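Long-range contact in NEQ011 (Nanoarchaeum equitans Kin4-M, PDB 6GQ8), which binds iron and probably reduces superoxide, as neelaredoxin-type superoxide reductases do: residues A[8-13]-A[101-106]. Residues are numbered along the deposited sequence; the frame is centred on the assembly and turned at random.
With FE (Fe (III) ion), chain E.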
loop_
_atom_site.group_PDB
_atom_site.type_symbol
_atom_site.label_atom_id
_atom_site.label_comp_id
_atom_site.label_asym_id
_atom_site.label_seq_id
_atom_site.Cartn_x
_atom_site.Cartn_y
_atom_site.Cartn_z
ATOM N N PRO A 8 -9.774 -10.509 21.240
ATOM C CA PRO A 8 -10.265 -11.504 20.270
ATOM C C PRO A 8 -10.755 -10.907 18.962
ATOM O O PRO A 8 -10.674 -11.573 17.922
ATOM C CB PRO A 8 -11.405 -12.197 21.031
ATOM C CG PRO A 8 -11.093 -11.967 22.474
ATOM C CD PRO A 8 -10.461 -10.610 22.538
ATOM N N LYS A 9 -11.257 -9.673 18.974
ATOM C CA LYS A 9 -11.811 -9.076 17.766
ATOM C C LYS A 9 -10.773 -8.332 16.939
ATOM O O LYS A 9 -10.948 -8.195 15.723
ATOM C CB LYS A 9 -12.957 -8.122 18.115
ATOM C CG LYS A 9 -14.296 -8.808 18.347
ATOM C CD LYS A 9 -15.402 -7.785 18.551
ATOM C CE LYS A 9 -16.769 -8.445 18.613
ATOM N NZ LYS A 9 -17.863 -7.443 18.752
ATOM N N HIS A 10 -9.699 -7.840 17.562
ATOM C CA HIS A 10 -8.769 -6.943 16.893
ATOM C C HIS A 10 -7.343 -7.466 16.781
ATOM O O HIS A 10 -6.609 -7.000 15.904
ATOM C CB HIS A 10 -8.722 -5.586 17.614
ATOM C CG HIS A 10 -10.019 -4.838 17.594
ATOM N ND1 HIS A 10 -10.900 -4.850 18.655
ATOM C CD2 HIS A 10 -10.576 -4.038 16.654
ATOM C CE1 HIS A 10 -11.949 -4.100 18.363
ATOM N NE2 HIS A 10 -11.777 -3.596 17.155
ATOM N N SER A 11 -6.928 -8.403 17.626
ATOM C CA SER A 11 -5.536 -8.850 17.616
ATOM C C SER A 11 -5.249 -9.677 16.366
ATOM O O SER A 11 -5.991 -10.619 16.067
ATOM C CB SER A 11 -5.218 -9.665 18.868
ATOM O OG SER A 11 -5.211 -8.845 20.023
ATOM N N PRO A 12 -4.193 -9.359 15.609
ATOM C CA PRO A 12 -3.826 -10.175 14.443
ATOM C C PRO A 12 -3.112 -11.446 14.876
ATOM O O PRO A 12 -1.958 -11.411 15.312
ATOM C CB PRO A 12 -2.904 -9.241 13.646
ATOM C CG PRO A 12 -2.304 -8.338 14.673
ATOM C CD PRO A 12 -3.347 -8.160 15.748
ATOM N N ILE A 13 -3.796 -12.578 14.749
ATOM C CA ILE A 13 -3.244 -13.854 15.197
ATOM C C ILE A 13 -2.300 -14.392 14.130
ATOM O O ILE A 13 -2.652 -14.454 12.947
ATOM C CB ILE A 13 -4.370 -14.856 15.499
ATOM C CG1 ILE A 13 -5.281 -14.317 16.603
ATOM C CG2 ILE A 13 -3.792 -16.208 15.894
ATOM C CD1 ILE A 13 -4.540 -13.928 17.865
ATOM N N GLY A 101 -8.222 1.746 16.167
ATOM C CA GLY A 101 -6.794 1.991 16.148
ATOM C C GLY A 101 -5.980 0.781 15.718
ATOM O O GLY A 101 -6.438 -0.080 14.966
ATOM N N LEU A 102 -4.749 0.729 16.219
ATOM C CA LEU A 102 -3.748 -0.243 15.807
ATOM C C LEU A 102 -3.525 -1.285 16.896
ATOM O O LEU A 102 -3.574 -0.983 18.092
ATOM C CB LEU A 102 -2.425 0.452 15.476
ATOM C CG LEU A 102 -2.491 1.444 14.316
ATOM C CD1 LEU A 102 -1.465 2.555 14.482
ATOM C CD2 LEU A 102 -2.271 0.710 13.010
ATOM N N TRP A 103 -3.255 -2.516 16.462
ATOM C CA TRP A 103 -3.067 -3.650 17.354
ATOM C C TRP A 103 -1.861 -4.458 16.895
ATOM O O TRP A 103 -1.651 -4.639 15.693
ATOM C CB TRP A 103 -4.316 -4.537 17.389
ATOM C CG TRP A 103 -5.551 -3.814 17.834
ATOM C CD1 TRP A 103 -6.342 -2.997 17.079
ATOM C CD2 TRP A 103 -6.142 -3.854 19.138
ATOM N NE1 TRP A 103 -7.386 -2.520 17.836
ATOM C CE2 TRP A 103 -7.284 -3.030 19.104
ATOM C CE3 TRP A 103 -5.814 -4.505 20.331
ATOM C CZ2 TRP A 103 -8.104 -2.846 20.214
ATOM C CZ3 TRP A 103 -6.625 -4.316 21.433
ATOM C CH2 TRP A 103 -7.757 -3.494 21.367
ATOM N N LYS A 104 -1.080 -4.949 17.857
ATOM C CA LYS A 104 0.173 -5.641 17.586
ATOM C C LYS A 104 0.161 -7.032 18.203
ATOM O O LYS A 104 -0.392 -7.238 19.289
ATOM C CB LYS A 104 1.373 -4.859 18.139
ATOM C CG LYS A 104 2.724 -5.465 17.786
ATOM C CD LYS A 104 3.879 -4.648 18.341
ATOM C CE LYS A 104 4.123 -4.987 19.803
ATOM N NZ LYS A 104 5.438 -4.491 20.293
ATOM N N THR A 105 0.776 -7.983 17.500
ATOM C CA THR A 105 1.012 -9.327 18.007
ATOM C C THR A 105 2.415 -9.759 17.610
ATOM O O THR A 105 2.852 -9.514 16.483
ATOM C CB THR A 105 -0.019 -10.327 17.463
ATOM O OG1 THR A 105 -1.324 -9.988 17.950
ATOM C CG2 THR A 105 0.322 -11.753 17.881
ATOM N N GLU A 106 3.118 -10.406 18.538
ATOM C CA GLU A 106 4.450 -10.936 18.291
ATOM C C GLU A 106 4.426 -12.447 18.458
ATOM O O GLU A 106 3.721 -12.973 19.326
ATOM C CB GLU A 106 5.482 -10.318 19.242
ATOM C CG GLU A 106 5.658 -8.816 19.078
ATOM C CD GLU A 106 6.591 -8.213 20.112
ATOM O OE1 GLU A 106 7.143 -8.972 20.939
ATOM O OE2 GLU A 106 6.773 -6.979 20.097
HETATM FE FE FE E . -13.025 -2.487 15.659
HETATM O O HOH W 1 -3.038 -7.018 19.956
#
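In the immunoglobulin-like beta-sandwich of this superoxide reductase, strand 101-108 of one sheet passes over the loop that leads into strand 12-19 of the other, close to the iron centre. Leu102 turns from the loop and packs on Tyr49 of the second subunit. Trp103, its CG beside the backbone N (chi1 -59°) and anti to the carbonyl carbon, lays its indole over His10 CB. This CB sits under one indole face, 3.2 Å from the centroid of the Trp103 five-membered ring and nearly on its normal, a CH-pi contact. The His10 imidazole runs on nearly parallel (planes at 9°) but slid aside, its centroid 4.7 Å from that of the Trp103 five-membered ring, so the rings barely overlap. Indole NE1 makes a weak hydrogen bond to the carbonyl of His100, another iron ligand. The His10 imidazole is held at both nitrogens: His10 NE2 binds the iron at 2.2 Å, completing a site with His35, His41, Cys97 and His100, while its ND1 is hydrogen-bonded to Asn7 OD1, which would probably polarise the ring. An alanine in place of Trp103 would remove the indole face over His10 CB and the weak NE1 bond to His100 O, and would probably loosen the packing behind two iron ligands. Lys104 O accepts a 2.7 Å hydrogen bond from a water O that also meets Ser11 OG, itself bonded to Asn7 N; this water lies at the indole edge, in plane. Thr105 points back at Pro12, whose ring slides past it in the opposite direction, Pro12 CD 3.5 Å from Thr105 OG1. The threonine gives a weak hydrogen bond, Thr105 OG1 to Pro12 O, 3.1 Å long.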